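Local coordinates for protein putative ATP binding component of ABC-transporter (Escherichia coli, PDB 2R5O) that probably serves in an ABC transporter that exports O-antigen polysaccharide, this piece being its carbohydrate-binding C-terminal domain, at residues A[31-36]-A[51-56]. Residues are numbered along the deposited sequence; the frame is centred on the assembly and turned at random.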
loop_
_atom_site.group_PDB
_atom_site.type_symbol
_atom_site.label_atom_id
_atom_site.label_comp_id
_atom_site.label_asym_id
_atom_site.label_seq_id
_atom_site.Cartn_x
_atom_site.Cartn_y
_atom_site.Cartn_z
ATOM N N HIS A 31 -26.110 11.487 -2.172
ATOM C CA HIS A 31 -25.731 12.617 -1.340
ATOM C C HIS A 31 -26.233 12.484 0.101
ATOM O O HIS A 31 -25.792 13.246 0.969
ATOM C CB HIS A 31 -26.244 13.918 -1.952
ATOM C CG HIS A 31 -27.717 14.101 -1.844
ATOM N ND1 HIS A 31 -28.630 13.605 -2.752
ATOM C CD2 HIS A 31 -28.436 14.719 -0.886
ATOM C CE1 HIS A 31 -29.853 13.926 -2.352
ATOM N NE2 HIS A 31 -29.762 14.603 -1.229
ATOM N N THR A 32 -27.136 11.530 0.367
ATOM C CA THR A 32 -27.692 11.364 1.719
ATOM C C THR A 32 -26.915 10.394 2.603
ATOM O O THR A 32 -27.271 10.234 3.768
ATOM C CB THR A 32 -29.143 10.842 1.682
ATOM O OG1 THR A 32 -29.167 9.463 1.278
ATOM C CG2 THR A 32 -30.029 11.694 0.751
ATOM N N ARG A 33 -25.910 9.723 2.060
ATOM C CA ARG A 33 -25.267 8.614 2.764
ATOM C C ARG A 33 -24.106 9.053 3.664
ATOM O O ARG A 33 -23.512 10.101 3.456
ATOM C CB ARG A 33 -24.749 7.572 1.763
ATOM C CG ARG A 33 -25.825 6.950 0.893
ATOM C CD ARG A 33 -26.977 6.389 1.724
ATOM N NE ARG A 33 -27.910 5.692 0.871
ATOM C CZ ARG A 33 -29.097 5.251 1.267
ATOM N NH1 ARG A 33 -29.506 5.442 2.518
ATOM N NH2 ARG A 33 -29.882 4.618 0.417
ATOM N N PRO A 34 -23.777 8.251 4.668
ATOM C CA PRO A 34 -22.662 8.578 5.524
ATOM C C PRO A 34 -21.360 8.691 4.735
ATOM O O PRO A 34 -21.064 7.852 3.887
ATOM C CB PRO A 34 -22.609 7.379 6.490
ATOM C CG PRO A 34 -24.008 6.889 6.556
ATOM C CD PRO A 34 -24.460 7.023 5.110
ATOM N N GLY A 35 -20.585 9.724 5.042
ATOM C CA GLY A 35 -19.320 9.978 4.393
ATOM C C GLY A 35 -19.420 10.794 3.119
ATOM O O GLY A 35 -18.390 11.170 2.564
ATOM N N TYR A 36 -20.620 11.098 2.636
ATOM C CA TYR A 36 -20.732 11.870 1.405
ATOM C C TYR A 36 -20.097 13.243 1.589
ATOM O O TYR A 36 -20.278 13.899 2.614
ATOM C CB TYR A 36 -22.190 12.043 0.992
ATOM C CG TYR A 36 -22.319 12.985 -0.179
ATOM C CD1 TYR A 36 -21.985 12.564 -1.456
ATOM C CD2 TYR A 36 -22.770 14.288 -0.011
ATOM C CE1 TYR A 36 -22.037 13.420 -2.536
ATOM C CE2 TYR A 36 -22.849 15.161 -1.082
ATOM C CZ TYR A 36 -22.477 14.717 -2.342
ATOM O OH TYR A 36 -22.547 15.610 -3.392
ATOM N N ILE A 51 -26.453 6.429 -8.522
ATOM C CA ILE A 51 -27.538 6.985 -7.702
ATOM C C ILE A 51 -27.451 6.626 -6.212
ATOM O O ILE A 51 -28.189 7.179 -5.415
ATOM C CB ILE A 51 -28.917 6.584 -8.278
ATOM C CG1 ILE A 51 -29.008 5.080 -8.554
ATOM C CG2 ILE A 51 -29.188 7.384 -9.549
ATOM C CD1 ILE A 51 -30.439 4.637 -8.855
ATOM N N ASP A 52 -26.560 5.708 -5.854
ATOM C CA ASP A 52 -26.416 5.337 -4.445
ATOM C C ASP A 52 -25.091 4.621 -4.263
ATOM O O ASP A 52 -24.473 4.175 -5.240
ATOM C CB ASP A 52 -27.592 4.449 -3.988
ATOM C CG ASP A 52 -27.867 4.517 -2.492
ATOM O OD1 ASP A 52 -27.180 5.229 -1.753
ATOM O OD2 ASP A 52 -28.836 3.840 -2.073
ATOM N N TYR A 53 -24.646 4.531 -3.015
ATOM C CA TYR A 53 -23.505 3.693 -2.658
ATOM C C TYR A 53 -23.711 3.101 -1.285
ATOM O O TYR A 53 -24.575 3.553 -0.512
ATOM C CB TYR A 53 -22.189 4.476 -2.710
ATOM C CG TYR A 53 -21.985 5.519 -1.627
ATOM C CD1 TYR A 53 -21.294 5.242 -0.441
ATOM C CD2 TYR A 53 -22.459 6.801 -1.792
ATOM C CE1 TYR A 53 -21.101 6.202 0.520
ATOM C CE2 TYR A 53 -22.246 7.789 -0.829
ATOM C CZ TYR A 53 -21.563 7.471 0.317
ATOM O OH TYR A 53 -21.381 8.473 1.263
ATOM N N HIS A 54 -22.891 2.106 -0.994
ATOM C CA HIS A 54 -22.903 1.467 0.311
ATOM C C HIS A 54 -21.488 1.041 0.646
ATOM O O HIS A 54 -20.741 0.626 -0.230
ATOM C CB HIS A 54 -23.829 0.236 0.304
ATOM C CG HIS A 54 -24.171 -0.265 1.666
ATOM N ND1 HIS A 54 -25.177 0.296 2.422
ATOM C CD2 HIS A 54 -23.648 -1.273 2.402
ATOM C CE1 HIS A 54 -25.261 -0.357 3.575
ATOM N NE2 HIS A 54 -24.331 -1.297 3.597
ATOM N N ILE A 55 -21.100 1.161 1.904
ATOM C CA ILE A 55 -19.822 0.687 2.390
ATOM C C ILE A 55 -20.066 -0.212 3.573
ATOM O O ILE A 55 -20.895 0.103 4.438
ATOM C CB ILE A 55 -18.882 1.859 2.751
ATOM C CG1 ILE A 55 -18.636 2.694 1.474
ATOM C CG2 ILE A 55 -17.556 1.351 3.334
ATOM C CD1 ILE A 55 -17.823 3.986 1.658
ATOM N N GLN A 56 -19.399 -1.347 3.605
ATOM C CA GLN A 56 -19.556 -2.311 4.695
ATOM C C GLN A 56 -18.233 -2.976 4.974
ATOM O O GLN A 56 -17.471 -3.235 4.043
ATOM C CB GLN A 56 -20.654 -3.308 4.381
ATOM C CG GLN A 56 -20.399 -4.063 3.147
ATOM C CD GLN A 56 -21.617 -4.810 2.629
ATOM O OE1 GLN A 56 -22.763 -4.464 2.952
ATOM N NE2 GLN A 56 -21.381 -5.824 1.790
#
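Asp-52 OD1 takes two donors: NE of Arg-33 at 2.8 Å, in a virtually straight bond (N-H...O 179°), and the backbone N of Tyr-53 at 2.9 Å, which comes from above the carboxylate plane. NE uses the syn lone pair of OD1, while Arg-33 NH2 reaches Asp-52 OD2, also at 2.8 Å. The result is a side-on, two-pronged salt bridge whose guanidinium and carboxylate lie only 15° from coplanar, and its two bonds fix the rotation of both flat groups. The Arg-33 chain bends at chi2 (-52°), which sets CD, and its CG lies over one face of the Tyr-53 ring, toward the rim, with CB 3.5 Å from Tyr-53 CZ. In the immunoglobulin-like fold of this Wzt C-terminal domain, Asp-52 and Tyr-53 sit on strand 48-57, where a classic beta bulge places Ile-51 and Asp-52 across from the single residue Lys-77; the salt bridge ties the loop preceding strand 41-43 to that strand. Farther along the loop, Arg-33 to Tyr-36 form a type II turn with Gly-35 at its third position. Tyr-53 OH reaches into this turn and donates to Pro-34 O at 2.7 Å, approaching from above the carbonyl plane. The buried Tyr-53 ring also packs on Phe-143 and Ile-164 and meets the ring of Tyr-30, whereas Tyr-36 sends its own hydroxyl away to Glu-40.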